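Local coordinates for nucleoporin 53 (Pichia guilliermondii, PDB 3P3D), which is probably a structural component of the nuclear pore complex and is represented here by its RNA recognition motif (RRM) domain, at residues M19-Q22 with V23-Y26; A84-G88 with V89-V93. All coordinates share one frame; numbering follows the deposited sequence.

Interaction 1: residues M19-Q22 with V23-Y26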
loop_
_atom_site.group_PDB
_atom_site.type_symbol
_atom_site.label_atom_id
_atom_site.label_comp_id
_atom_site.label_asym_id
_atom_site.label_seq_id
_atom_site.Cartn_x
_atom_site.Cartn_y
_atom_site.Cartn_z
ATOM N N MET A 19 -8.279 -2.898 -9.444
ATOM C CA MET A 19 -7.284 -3.849 -8.940
ATOM C C MET A 19 -6.825 -3.615 -7.491
ATOM O O MET A 19 -6.018 -4.384 -6.974
ATOM C CB MET A 19 -6.056 -3.781 -9.840
ATOM C CG MET A 19 -5.397 -5.119 -10.064
ATOM S SD MET A 19 -4.038 -4.955 -11.229
ATOM C CE MET A 19 -2.740 -5.264 -10.094
ATOM N N ALA A 20 -7.343 -2.564 -6.850
ATOM C CA ALA A 20 -6.872 -2.107 -5.529
ATOM C C ALA A 20 -6.773 -3.206 -4.488
ATOM O O ALA A 20 -5.735 -3.384 -3.859
ATOM C CB ALA A 20 -7.779 -0.991 -5.001
ATOM N N ASN A 21 -7.863 -3.933 -4.304
ATOM C CA ASN A 21 -7.923 -4.950 -3.265
ATOM C C ASN A 21 -6.936 -6.085 -3.462
ATOM O O ASN A 21 -6.365 -6.571 -2.478
ATOM C CB ASN A 21 -9.332 -5.505 -3.129
ATOM C CG ASN A 21 -10.276 -4.525 -2.466
ATOM O OD1 ASN A 21 -9.851 -3.644 -1.705
ATOM N ND2 ASN A 21 -11.570 -4.678 -2.744
ATOM N N GLN A 22 -6.708 -6.478 -4.715
ATOM C CA GLN A 22 -5.710 -7.499 -5.016
ATOM C C GLN A 22 -4.326 -7.006 -4.597
ATOM O O GLN A 22 -3.480 -7.799 -4.143
ATOM C CB GLN A 22 -5.693 -7.847 -6.511
ATOM C CG GLN A 22 -7.017 -8.375 -7.092
ATOM C CD GLN A 22 -6.933 -8.626 -8.606
ATOM O OE1 GLN A 22 -6.032 -9.338 -9.083
ATOM N NE2 GLN A 22 -7.850 -8.016 -9.369
ATOM N N VAL A 23 -4.109 -5.694 -4.748
ATOM C CA VAL A 23 -2.807 -5.083 -4.468
ATOM C C VAL A 23 -2.607 -5.006 -2.971
ATOM O O VAL A 23 -1.552 -5.367 -2.461
ATOM C CB VAL A 23 -2.687 -3.675 -5.066
ATOM C CG1 VAL A 23 -1.405 -3.018 -4.580
ATOM C CG2 VAL A 23 -2.741 -3.725 -6.611
ATOM N N ILE A 24 -3.647 -4.569 -2.263
ATOM C CA ILE A 24 -3.591 -4.472 -0.808
ATOM C C ILE A 24 -3.338 -5.861 -0.264
ATOM O O ILE A 24 -2.461 -6.055 0.552
ATOM C CB ILE A 24 -4.891 -3.843 -0.226
ATOM C CG1 ILE A 24 -4.984 -2.365 -0.633
ATOM C CG2 ILE A 24 -4.923 -3.922 1.323
ATOM C CD1 ILE A 24 -6.407 -1.767 -0.519
ATOM N N ALA A 25 -4.085 -6.837 -0.762
ATOM C CA ALA A 25 -3.934 -8.213 -0.321
ATOM C C ALA A 25 -2.510 -8.707 -0.510
ATOM O O ALA A 25 -1.924 -9.342 0.375
ATOM C CB ALA A 25 -4.897 -9.103 -1.072
ATOM N N TYR A 26 -1.946 -8.421 -1.674
ATOM C CA TYR A 26 -0.583 -8.824 -1.936
ATOM C C TYR A 26 0.342 -8.192 -0.892
ATOM O O TYR A 26 1.207 -8.873 -0.341
ATOM C CB TYR A 26 -0.192 -8.439 -3.364
ATOM C CG TYR A 26 1.264 -8.634 -3.697
ATOM C CD1 TYR A 26 1.782 -9.905 -3.965
ATOM C CD2 TYR A 26 2.115 -7.551 -3.761
ATOM C CE1 TYR A 26 3.131 -10.081 -4.283
ATOM C CE2 TYR A 26 3.447 -7.705 -4.078
ATOM C CZ TYR A 26 3.950 -8.957 -4.344
ATOM O OH TYR A 26 5.284 -9.067 -4.653
#
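Met-19 meets Val-23 through both backbone and side chain. Its carbonyl O accepts the N-H of Val-23 at 3.2 Å, in the carbonyl plane. The Met-19 chain runs straight to SD and then bends (chi3 111°), which brings CE to 3.8 Å from Val-23 CG2. The two side chains cross at about a right angle.

Ala-20 O takes two donors. The main bond is from Ile-24 N at 2.9 Å; the one from Val-23 N is weak. Ile-24 CG1 also comes to 3.5 Å from Ala-20 O.

Asn-21 O accepts Ala-25 N at 2.9 Å, and the methyl CB of Ala-25 packs against the same oxygen at 3.2 Å. The Asn-21 side chain runs alongside that of Ile-24, pointing the same way.

Gln-22 O accepts Tyr-26 N at 3.0 Å, with the donor tilted 34° from the carbonyl plane. Tyr-26 has CG anti to its N (chi1 172°), and its ring leads away from Gln-22. Its OH is hydrogen-bonded to Glu-81.

Val-23 also touches Tyr-15, and Ile-24 packs on Phe-37 and Val-39. The ladder of i to i+4 bonds marks the N-terminal part of an alpha helix, the one that follows the first strand of the RRM fold.

Interaction 2: residues A84-G88 with V89-V93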
loop_
_atom_site.group_PDB
_atom_site.type_symbol
_atom_site.label_atom_id
_atom_site.label_comp_id
_atom_site.label_asym_id
_atom_site.label_seq_id
_atom_site.Cartn_x
_atom_site.Cartn_y
_atom_site.Cartn_z
ATOM N N ALA A 84 7.924 -3.841 -9.458
ATOM C CA ALA A 84 7.483 -5.186 -9.716
ATOM C C ALA A 84 6.306 -5.136 -10.654
ATOM O O ALA A 84 5.513 -4.219 -10.582
ATOM C CB ALA A 84 7.078 -5.882 -8.399
ATOM N N VAL A 85 6.182 -6.127 -11.531
ATOM C CA VAL A 85 5.011 -6.252 -12.376
ATOM C C VAL A 85 4.032 -7.124 -11.621
ATOM O O VAL A 85 4.412 -8.149 -11.064
ATOM C CB VAL A 85 5.358 -6.881 -13.729
ATOM C CG1 VAL A 85 4.104 -6.967 -14.651
ATOM C CG2 VAL A 85 6.462 -6.099 -14.393
ATOM N N PHE A 86 2.775 -6.713 -11.584
ATOM C CA PHE A 86 1.774 -7.422 -10.818
ATOM C C PHE A 86 0.528 -7.523 -11.674
ATOM O O PHE A 86 -0.055 -6.495 -12.036
ATOM C CB PHE A 86 1.469 -6.658 -9.532
ATOM C CG PHE A 86 0.579 -7.389 -8.592
ATOM C CD1 PHE A 86 1.081 -8.387 -7.773
ATOM C CD2 PHE A 86 -0.744 -7.078 -8.509
ATOM C CE1 PHE A 86 0.253 -9.061 -6.889
ATOM C CE2 PHE A 86 -1.578 -7.736 -7.624
ATOM C CZ PHE A 86 -1.073 -8.733 -6.811
ATOM N N ASN A 87 0.130 -8.755 -12.008
ATOM C CA ASN A 87 -0.983 -8.987 -12.927
ATOM C C ASN A 87 -0.960 -8.008 -14.112
ATOM O O ASN A 87 -1.967 -7.363 -14.405
ATOM C CB ASN A 87 -2.346 -8.916 -12.196
ATOM C CG ASN A 87 -2.471 -9.950 -11.054
ATOM O OD1 ASN A 87 -1.618 -10.839 -10.900
ATOM N ND2 ASN A 87 -3.534 -9.822 -10.239
ATOM N N GLY A 88 0.197 -7.882 -14.762
ATOM C CA GLY A 88 0.319 -7.077 -15.992
ATOM C C GLY A 88 0.395 -5.553 -15.865
ATOM O O GLY A 88 0.272 -4.838 -16.871
ATOM N N VAL A 89 0.597 -5.035 -14.650
ATOM C CA VAL A 89 0.853 -3.593 -14.466
ATOM C C VAL A 89 2.086 -3.424 -13.604
ATOM O O VAL A 89 2.429 -4.298 -12.807
ATOM C CB VAL A 89 -0.328 -2.829 -13.778
ATOM C CG1 VAL A 89 -1.671 -3.164 -14.415
ATOM C CG2 VAL A 89 -0.371 -3.151 -12.319
ATOM N N LEU A 90 2.754 -2.289 -13.762
ATOM C CA LEU A 90 3.881 -1.964 -12.900
ATOM C C LEU A 90 3.368 -1.339 -11.603
ATOM O O LEU A 90 2.539 -0.421 -11.636
ATOM C CB LEU A 90 4.842 -1.009 -13.604
ATOM C CG LEU A 90 5.676 -1.619 -14.729
ATOM C CD1 LEU A 90 6.203 -0.503 -15.586
ATOM C CD2 LEU A 90 6.811 -2.479 -14.160
ATOM N N LEU A 91 3.853 -1.849 -10.470
ATOM C CA LEU A 91 3.555 -1.235 -9.185
ATOM C C LEU A 91 4.672 -0.321 -8.737
ATOM O O LEU A 91 5.855 -0.636 -8.885
ATOM C CB LEU A 91 3.326 -2.282 -8.100
ATOM C CG LEU A 91 2.113 -3.180 -8.281
ATOM C CD1 LEU A 91 1.883 -3.976 -7.006
ATOM C CD2 LEU A 91 0.883 -2.386 -8.659
ATOM N N GLY A 92 4.285 0.810 -8.170
ATOM C CA GLY A 92 5.233 1.688 -7.475
ATOM C C GLY A 92 5.112 1.575 -5.969
ATOM O O GLY A 92 4.016 1.429 -5.428
ATOM N N VAL A 93 6.245 1.617 -5.286
ATOM C CA VAL A 93 6.248 1.623 -3.834
ATOM C C VAL A 93 7.288 2.611 -3.397
ATOM O O VAL A 93 8.436 2.537 -3.837
ATOM C CB VAL A 93 6.545 0.240 -3.206
ATOM C CG1 VAL A 93 6.311 0.271 -1.687
ATOM C CG2 VAL A 93 5.682 -0.831 -3.819
#
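Residues 84-88 and 89-93 form a tight beta hairpin, with a type I' turn from Phe-86 to Val-89 that has Asn-87 and Gly-88 at its corners. Phe-86 and Val-89 form the hydrogen-bonded antiparallel pair next to the turn. Phe-86 N donates to Val-89 O at 2.7 Å, nearly in line with the carbonyl. The return bond, Val-89 N to Phe-86 O at 3.1 Å, is less regular: the donor sits above the carbonyl plane, 57° out of it.

Val-85 and Leu-90 are the next, non-hydrogen-bonded pair. Their side chains lie on the same face, and Val-85 CG2 touches Leu-90 CD2 at 3.6 Å. Val-85 CA also makes a C-H...O contact with Val-89 O at 3.3 Å. Beyond this pair Leu-91 N donates to Ala-84 O at 2.9 Å, in an almost straight bond of 179°.

The other face carries Phe-86 and Val-89. Val-89 CG2 lies between its own N and carbonyl carbon (chi1 -48°) and approaches Phe-86 O at 3.4 Å. Leu-91 CD1 reaches Phe-86 CB at 3.7 Å and approaches the ring obliquely. On one face of that ring lies CG of the neighbouring Asn-87, offset toward the rim. Val-89 touches Met-19, while Leu-91 packs on Phe-27 of helix 20-27.

Asn-87 and Gly-88 both have positive phi, as both corners of a type I' turn do. A short hairpin after the second helix, leading into the last strand of the sheet, is a known elaboration of the RRM fold.

In the fold
Interactions 1 and 2 lie in series along the chain, with centres about 11 Å apart, and they touch directly. Phe-86 of the hairpin faces helix 20-27. Its ring meets that of Tyr-26 at about 50° between planes, with Phe-86 CE1 3.4 Å from Tyr-26 CG. Phe-86 CZ also lies 3.7 Å from Gln-22 O, and the Met-19 methyl packs close to the same ring. At the turn, Gln-22 OE1 and Asn-87 ND2 are 2.8 Å apart. The N-terminal part of the helix and the hairpin at the sheet edge thus share a mainly aromatic and apolar junction within one RRM domain. Strand 89-95 continues from the hairpin to pair with strand 9-13.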